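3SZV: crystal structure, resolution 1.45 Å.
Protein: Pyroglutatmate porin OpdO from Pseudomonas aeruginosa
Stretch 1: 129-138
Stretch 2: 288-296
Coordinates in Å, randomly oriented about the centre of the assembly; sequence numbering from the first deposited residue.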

# COMPACT_ATOMS: atom_id res chain seq x y z
N PHE A 129 -0.06 -5.28 -5.19
CA PHE A 129 1.14 -5.61 -4.43
C PHE A 129 1.74 -4.33 -3.87
O PHE A 129 1.31 -3.21 -4.24
CB PHE A 129 2.15 -6.35 -5.33
CG PHE A 129 2.68 -5.51 -6.47
CD1 PHE A 129 1.97 -5.38 -7.66
CD2 PHE A 129 3.89 -4.85 -6.34
CE1 PHE A 129 2.47 -4.59 -8.71
CE2 PHE A 129 4.40 -4.06 -7.38
CZ PHE A 129 3.69 -3.93 -8.57
N LYS A 130 2.72 -4.49 -2.99
CA LYS A 130 3.41 -3.39 -2.35
C LYS A 130 4.90 -3.47 -2.68
O LYS A 130 5.50 -4.54 -2.63
CB LYS A 130 3.27 -3.48 -0.82
CG LYS A 130 1.85 -3.69 -0.29
CD LYS A 130 0.98 -2.47 -0.49
CE LYS A 130 -0.36 -2.70 0.21
NZ LYS A 130 -1.23 -1.48 0.23
N SER A 131 5.48 -2.33 -3.01
CA SER A 131 6.92 -2.23 -3.24
C SER A 131 7.33 -0.78 -3.06
O SER A 131 6.47 0.10 -3.13
CB SER A 131 7.31 -2.72 -4.64
OG SER A 131 6.93 -1.81 -5.66
N PRO A 132 8.62 -0.51 -2.86
CA PRO A 132 8.99 0.88 -2.61
C PRO A 132 8.54 1.83 -3.71
O PRO A 132 8.07 2.94 -3.38
CB PRO A 132 10.53 0.80 -2.52
CG PRO A 132 10.75 -0.57 -1.91
CD PRO A 132 9.74 -1.45 -2.62
N LEU A 133 8.65 1.45 -4.98
CA LEU A 133 8.37 2.40 -6.07
C LEU A 133 6.93 2.37 -6.56
O LEU A 133 6.53 3.24 -7.33
CB LEU A 133 9.33 2.18 -7.24
CG LEU A 133 10.79 2.44 -6.87
CD1 LEU A 133 11.64 2.21 -8.12
CD2 LEU A 133 11.02 3.86 -6.35
N VAL A 134 6.17 1.36 -6.14
CA VAL A 134 4.75 1.30 -6.49
C VAL A 134 4.01 0.38 -5.55
O VAL A 134 4.40 -0.78 -5.36
CB VAL A 134 4.54 0.89 -7.96
CG1 VAL A 134 5.19 -0.46 -8.27
CG2 VAL A 134 3.05 0.81 -8.26
N SER A 135 2.96 0.92 -4.93
CA SER A 135 2.14 0.15 -3.99
C SER A 135 0.67 0.40 -4.24
O SER A 135 0.22 1.55 -4.21
CB SER A 135 2.44 0.57 -2.55
OG SER A 135 3.75 0.16 -2.13
N ALA A 136 -0.08 -0.67 -4.47
CA ALA A 136 -1.52 -0.56 -4.67
C ALA A 136 -2.22 -0.24 -3.37
O ALA A 136 -1.90 -0.80 -2.32
CB ALA A 136 -2.07 -1.86 -5.26
N ASN A 137 -3.18 0.68 -3.44
CA ASN A 137 -3.93 1.10 -2.27
C ASN A 137 -5.10 0.18 -1.94
O ASN A 137 -5.75 -0.36 -2.84
CB ASN A 137 -4.49 2.49 -2.50
CG ASN A 137 -5.37 2.95 -1.37
OD1 ASN A 137 -6.58 2.70 -1.36
ND2 ASN A 137 -4.77 3.60 -0.38
N ASP A 138 -5.36 -0.02 -0.65
CA ASP A 138 -6.61 -0.63 -0.23
C ASP A 138 -7.11 -0.05 1.08
O ASP A 138 -7.36 -0.79 2.03
CB ASP A 138 -6.49 -2.16 -0.13
CG ASP A 138 -7.83 -2.84 0.09
OD1 ASP A 138 -7.85 -3.95 0.67
OD2 ASP A 138 -8.88 -2.27 -0.31
N TYR A 288 4.90 9.90 -7.29
CA TYR A 288 4.41 8.53 -7.25
C TYR A 288 3.19 8.45 -8.13
O TYR A 288 2.62 9.46 -8.51
CB TYR A 288 4.09 8.07 -5.83
CG TYR A 288 3.16 8.90 -4.95
CD1 TYR A 288 1.87 8.47 -4.68
CD2 TYR A 288 3.62 10.06 -4.32
CE1 TYR A 288 1.04 9.20 -3.83
CE2 TYR A 288 2.80 10.77 -3.46
CZ TYR A 288 1.51 10.34 -3.22
OH TYR A 288 0.68 11.00 -2.36
N ILE A 289 2.77 7.22 -8.44
CA ILE A 289 1.60 7.04 -9.29
C ILE A 289 0.34 7.56 -8.58
O ILE A 289 0.05 7.19 -7.44
CB ILE A 289 1.47 5.56 -9.65
CG1 ILE A 289 2.56 5.17 -10.65
CG2 ILE A 289 0.10 5.28 -10.25
CD1 ILE A 289 2.77 3.68 -10.76
N ALA A 290 -0.38 8.46 -9.24
CA ALA A 290 -1.59 9.02 -8.65
C ALA A 290 -2.58 7.91 -8.33
O ALA A 290 -2.79 7.01 -9.16
CB ALA A 290 -2.24 10.05 -9.59
N GLY A 291 -3.18 7.98 -7.14
CA GLY A 291 -4.14 6.97 -6.73
C GLY A 291 -3.51 5.86 -5.90
O GLY A 291 -4.24 5.09 -5.26
N SER A 292 -2.18 5.79 -5.92
CA SER A 292 -1.47 4.72 -5.22
C SER A 292 -0.79 5.24 -3.95
O SER A 292 -0.91 6.42 -3.62
CB SER A 292 -0.47 4.05 -6.16
OG SER A 292 0.68 4.86 -6.35
N ASP A 293 -0.10 4.37 -3.23
CA ASP A 293 0.48 4.75 -1.94
C ASP A 293 1.97 5.05 -2.07
O ASP A 293 2.73 4.22 -2.59
CB ASP A 293 0.32 3.62 -0.91
CG ASP A 293 -1.10 3.46 -0.42
OD1 ASP A 293 -1.98 4.26 -0.78
OD2 ASP A 293 -1.32 2.53 0.38
N PRO A 294 2.41 6.21 -1.57
CA PRO A 294 3.85 6.52 -1.62
C PRO A 294 4.57 5.82 -0.48
O PRO A 294 4.01 5.68 0.62
CB PRO A 294 3.87 8.04 -1.43
CG PRO A 294 2.68 8.31 -0.51
CD PRO A 294 1.62 7.29 -0.96
N TYR A 295 5.83 5.43 -0.71
CA TYR A 295 6.58 4.70 0.31
C TYR A 295 7.34 5.67 1.22
O TYR A 295 8.57 5.62 1.35
CB TYR A 295 7.53 3.71 -0.36
CG TYR A 295 7.99 2.58 0.53
CD1 TYR A 295 7.07 1.72 1.11
CD2 TYR A 295 9.34 2.33 0.74
CE1 TYR A 295 7.50 0.66 1.91
CE2 TYR A 295 9.77 1.28 1.53
CZ TYR A 295 8.85 0.46 2.12
OH TYR A 295 9.28 -0.59 2.91
N LEU A 296 6.57 6.54 1.87
CA LEU A 296 7.11 7.59 2.73
C LEU A 296 6.82 7.25 4.18
O LEU A 296 5.71 6.84 4.51
CB LEU A 296 6.48 8.94 2.40
CG LEU A 296 6.85 9.50 1.02
CD1 LEU A 296 5.97 10.70 0.70
CD2 LEU A 296 8.35 9.89 0.96
O HOH W 1 0.46 0.66 1.03
O HOH W 2 7.20 5.54 -3.28
O HOH W 3 4.31 4.99 -7.39
O HOH W 4 2.88 3.84 -5.31
O HOH W 5 5.01 2.52 -2.66
O HOH W 6 -3.23 0.72 1.13

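Water does much of the joining here: only two direct hydrogen bonds link the stretches, while six ordered waters bridge them. Both bonds converge on D293. Its backbone N donates to S135 O (3.0 Å) in nearly straight geometry; its CA-to-CB bond points toward the other stretch, and with chi1 in m the carboxylate accepts at OD1 from N137 ND2 (2.9 Å), an amide donor well suited to a carboxylate. The other carboxylate oxygen, D293 OD2, lies 4.0 Å from K130 NZ, too far for a salt bridge; water 1 bridges the two from one side, accepting from K130 NZ (2.8 Å) and donating to D293 OD2 (2.7 Å). The lysine amine is anchored within its own stretch by A136 O, 2.7 Å from K130 NZ. Water 4 joins S135 N (2.9 Å) and D293 O (2.8 Å), which do not meet directly, and also S292 OG (2.6 Å).

S292 closes a type II turn from I289, S292 OG bonding I289 O at 2.6 Å; the positive phi of G291 suits glycine, since a CB would jam against the preceding carbonyl. Apolar contacts complete the 466 Å² buried, both sides summed. V134 CG2 packs on I289 CD1 (3.8 Å), both residues buried and aptly aliphatic, and P132 sets its CA over one face of the Y295 ring, 4.0 Å from the centroid, with water 2 linking P132 O to Y295 N.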